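Local atomic coordinates of protein BCL9 homolog (PDB entry 3ZPV), a protein that acts as a transcriptional coactivator in Wnt signalling, here as its short HD1 domain bound to another protein. Residues L[6-11]-L[29-34]. Sequence-based numbering, arbitrary orientation.
Sequences HIFVFS and TIIAYH
Phe8 and Phe10 of strand 8-10 close around the ring of His34 on helix 30-34, forming the aromatic cluster of a small beta-alpha-alpha fold, the HD1 domain, in which strand and helix cross almost perpendicularly at 91°. The dense part lies around Phe10. The CD2 edge of His34 meets one face of this ring in a T-shaped stack, with centroids 4.8 Å apart, while CD1 of Ile30 covers the opposite face and CD1 of Ile31 touches the rim. A flat, apolar phenyl suits this slot between two helical side chains. Phe8 in turn directs the edge of its ring toward the His34 face, and its CB lies over the imidazole centre, 4.0 Å from the centroid. CG2 of Ile31 sits over a face of Phe8 in a CH-pi contact while its CD1 reaches Phe10, so one branched side chain serves both phenylalanines. The other margin of the contact is thinner: Val9 turns its side chain away from the helix and, partly exposed, packs on an apolar side chain of the partner protein, whose strand pairs in parallel with residues 8-10. Beyond the contact, Tyr33 packs on helix 12-23, which His34 also touches at Leu14. Histidine suits its position because it is aromatic and also a donor. CG of His34, anti to the backbone N (chi1 -166°), comes close to Phe8 CB and Phe10 CZ. His34 NE2 donates to Val9 O at 2.9 Å, the oxygen lying close to the imidazole plane but the nitrogen standing 41° out of the carbonyl plane.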
ATOM      1  N   HIS L   6       9.975   2.912  11.886  1.00 31.80           N
ATOM      2  CA  HIS L   6      10.525   2.888  10.528  1.00 31.60           C
ATOM      3  C   HIS L   6       9.579   2.203   9.567  1.00 30.35           C
ATOM      4  O   HIS L   6       9.863   2.096   8.369  1.00 29.24           O
ATOM      5  CB  HIS L   6      11.900   2.197  10.483  1.00 30.53           C
ATOM      6  CG  HIS L   6      11.873   0.761  10.882  1.00 30.06           C
ATOM      7  ND1 HIS L   6      11.853   0.360  12.206  1.00 31.68           N
ATOM      8  CD2 HIS L   6      11.849  -0.370  10.137  1.00 29.08           C
ATOM      9  CE1 HIS L   6      11.804  -0.962  12.252  1.00 31.34           C
ATOM     10  NE2 HIS L   6      11.807  -1.427  11.009  1.00 30.56           N
ATOM     11  N   ILE L   7       8.448   1.744  10.092  1.00 31.31           N
ATOM     12  CA  ILE L   7       7.382   1.199   9.258  1.00 31.92           C
ATOM     13  C   ILE L   7       6.063   1.837   9.675  1.00 31.26           C
ATOM     14  O   ILE L   7       5.722   1.807  10.841  1.00 32.39           O
ATOM     15  CB  ILE L   7       7.276  -0.307   9.396  1.00 32.36           C
ATOM     16  CG1 ILE L   7       8.517  -0.956   8.814  1.00 34.31           C
ATOM     17  CG2 ILE L   7       6.084  -0.820   8.618  1.00 35.24           C
ATOM     18  CD1 ILE L   7       8.651  -2.429   9.150  1.00 35.22           C
ATOM     19  N   PHE L   8       5.373   2.449   8.721  1.00 27.98           N
ATOM     20  CA  PHE L   8       4.039   2.936   8.933  1.00 26.69           C
ATOM     21  C   PHE L   8       3.135   2.168   8.009  1.00 28.89           C
ATOM     22  O   PHE L   8       3.358   2.138   6.768  1.00 31.18           O
ATOM     23  CB  PHE L   8       3.976   4.420   8.665  1.00 25.75           C
ATOM     24  CG  PHE L   8       4.873   5.209   9.551  1.00 26.82           C
ATOM     25  CD1 PHE L   8       6.216   5.359   9.239  1.00 26.72           C
ATOM     26  CD2 PHE L   8       4.388   5.806  10.711  1.00 27.72           C
ATOM     27  CE1 PHE L   8       7.067   6.109  10.048  1.00 26.83           C
ATOM     28  CE2 PHE L   8       5.235   6.557  11.532  1.00 27.96           C
ATOM     29  CZ  PHE L   8       6.573   6.715  11.191  1.00 27.15           C
ATOM     30  N   VAL L   9       2.111   1.544   8.600  1.00 27.76           N
ATOM     31  CA  VAL L   9       1.237   0.637   7.870  1.00 27.15           C
ATOM     32  C   VAL L   9      -0.022   1.355   7.400  1.00 27.23           C
ATOM     33  O   VAL L   9      -0.678   2.025   8.163  1.00 27.84           O
ATOM     34  CB  VAL L   9       0.841  -0.542   8.740  1.00 27.35           C
ATOM     35  CG1 VAL L   9      -0.120  -1.459   8.009  1.00 28.18           C
ATOM     36  CG2 VAL L   9       2.071  -1.335   9.155  1.00 28.56           C
ATOM     37  N   PHE L  10      -0.353   1.209   6.122  1.00 27.08           N
ATOM     38  CA  PHE L  10      -1.510   1.864   5.544  1.00 25.84           C
ATOM     39  C   PHE L  10      -2.431   0.828   4.969  1.00 27.09           C
ATOM     40  O   PHE L  10      -2.018   0.004   4.132  1.00 24.21           O
ATOM     41  CB  PHE L  10      -1.105   2.769   4.368  1.00 26.00           C
ATOM     42  CG  PHE L  10      -0.331   3.999   4.759  1.00 24.39           C
ATOM     43  CD1 PHE L  10       1.033   3.918   5.014  1.00 24.69           C
ATOM     44  CD2 PHE L  10      -0.949   5.230   4.817  1.00 22.39           C
ATOM     45  CE1 PHE L  10       1.745   5.051   5.361  1.00 25.03           C
ATOM     46  CE2 PHE L  10      -0.240   6.357   5.162  1.00 22.72           C
ATOM     47  CZ  PHE L  10       1.108   6.274   5.441  1.00 23.25           C
ATOM     48  N   SER L  11      -3.706   0.905   5.349  1.00 28.71           N
ATOM     49  CA  SER L  11      -4.750   0.191   4.598  1.00 27.86           C
ATOM     50  C   SER L  11      -5.002   0.946   3.301  1.00 25.96           C
ATOM     51  O   SER L  11      -4.492   2.044   3.110  1.00 25.71           O
ATOM     52  CB  SER L  11      -6.005   0.125   5.420  1.00 29.59           C
ATOM     53  OG  SER L  11      -6.541   1.420   5.576  1.00 34.32           O
ATOM     54  N   THR L  29       3.957  14.578   2.990  1.00 41.25           N
ATOM     55  CA  THR L  29       4.050  13.152   2.731  1.00 38.90           C
ATOM     56  C   THR L  29       2.923  12.423   3.405  1.00 36.15           C
ATOM     57  O   THR L  29       2.327  12.927   4.379  1.00 40.59           O
ATOM     58  CB  THR L  29       5.365  12.571   3.293  1.00 41.68           C
ATOM     59  OG1 THR L  29       5.402  12.739   4.714  1.00 42.18           O
ATOM     60  CG2 THR L  29       6.559  13.263   2.665  1.00 42.21           C
ATOM     61  N   ILE L  30       2.626  11.223   2.914  1.00 34.04           N
ATOM     62  CA  ILE L  30       1.621  10.378   3.579  1.00 31.69           C
ATOM     63  C   ILE L  30       2.063   9.945   4.974  1.00 31.64           C
ATOM     64  O   ILE L  30       1.235   9.569   5.794  1.00 31.63           O
ATOM     65  CB  ILE L  30       1.213   9.144   2.745  1.00 29.51           C
ATOM     66  CG1 ILE L  30       2.438   8.302   2.361  1.00 30.40           C
ATOM     67  CG2 ILE L  30       0.469   9.581   1.506  1.00 29.19           C
ATOM     68  CD1 ILE L  30       2.073   6.956   1.774  1.00 29.59           C
ATOM     69  N   ILE L  31       3.367   9.979   5.234  1.00 34.43           N
ATOM     70  CA  ILE L  31       3.896   9.632   6.561  1.00 34.38           C
ATOM     71  C   ILE L  31       3.485  10.699   7.550  1.00 34.01           C
ATOM     72  O   ILE L  31       3.013  10.396   8.638  1.00 34.56           O
ATOM     73  CB  ILE L  31       5.434   9.455   6.554  1.00 33.58           C
ATOM     74  CG1 ILE L  31       5.861   8.329   5.604  1.00 32.88           C
ATOM     75  CG2 ILE L  31       5.950   9.139   7.942  1.00 35.99           C
ATOM     76  CD1 ILE L  31       5.202   6.983   5.832  1.00 31.52           C
ATOM     77  N   ALA L  32       3.641  11.956   7.164  1.00 37.61           N
ATOM     78  CA  ALA L  32       3.180  13.069   7.999  1.00 40.09           C
ATOM     79  C   ALA L  32       1.697  12.924   8.344  1.00 40.39           C
ATOM     80  O   ALA L  32       1.283  13.170   9.490  1.00 44.07           O
ATOM     81  CB  ALA L  32       3.443  14.400   7.302  1.00 42.16           C
ATOM     82  N   TYR L  33       0.903  12.536   7.348  1.00 39.98           N
ATOM     83  CA  TYR L  33      -0.531  12.333   7.547  1.00 40.16           C
ATOM     84  C   TYR L  33      -0.796  11.221   8.547  1.00 40.01           C
ATOM     85  O   TYR L  33      -1.668  11.330   9.401  1.00 39.95           O
ATOM     86  CB  TYR L  33      -1.211  12.013   6.212  1.00 40.66           C
ATOM     87  CG  TYR L  33      -2.662  11.561   6.331  1.00 39.97           C
ATOM     88  CD1 TYR L  33      -3.693  12.477   6.401  1.00 37.78           C
ATOM     89  CD2 TYR L  33      -2.990  10.217   6.348  1.00 41.84           C
ATOM     90  CE1 TYR L  33      -5.010  12.072   6.508  1.00 39.62           C
ATOM     91  CE2 TYR L  33      -4.312   9.797   6.449  1.00 44.86           C
ATOM     92  CZ  TYR L  33      -5.320  10.733   6.541  1.00 43.82           C
ATOM     93  OH  TYR L  33      -6.645  10.329   6.660  1.00 45.20           O
ATOM     94  N   HIS L  34      -0.043  10.135   8.411  1.00 42.98           N
ATOM     95  CA  HIS L  34      -0.200   8.950   9.259  1.00 43.01           C
ATOM     96  C   HIS L  34       0.037   9.299  10.733  1.00 42.84           C
ATOM     97  O   HIS L  34      -0.718   8.843  11.589  1.00 45.69           O
ATOM     98  CB  HIS L  34       0.781   7.863   8.807  1.00 40.33           C
ATOM     99  CG  HIS L  34       0.506   6.496   9.357  1.00 36.88           C
ATOM    100  ND1 HIS L  34       0.748   6.154  10.673  1.00 36.57           N
ATOM    101  CD2 HIS L  34       0.051   5.373   8.753  1.00 35.60           C
ATOM    102  CE1 HIS L  34       0.430   4.884  10.862  1.00 36.42           C
ATOM    103  NE2 HIS L  34       0.010   4.384   9.711  1.00 36.55           N
TER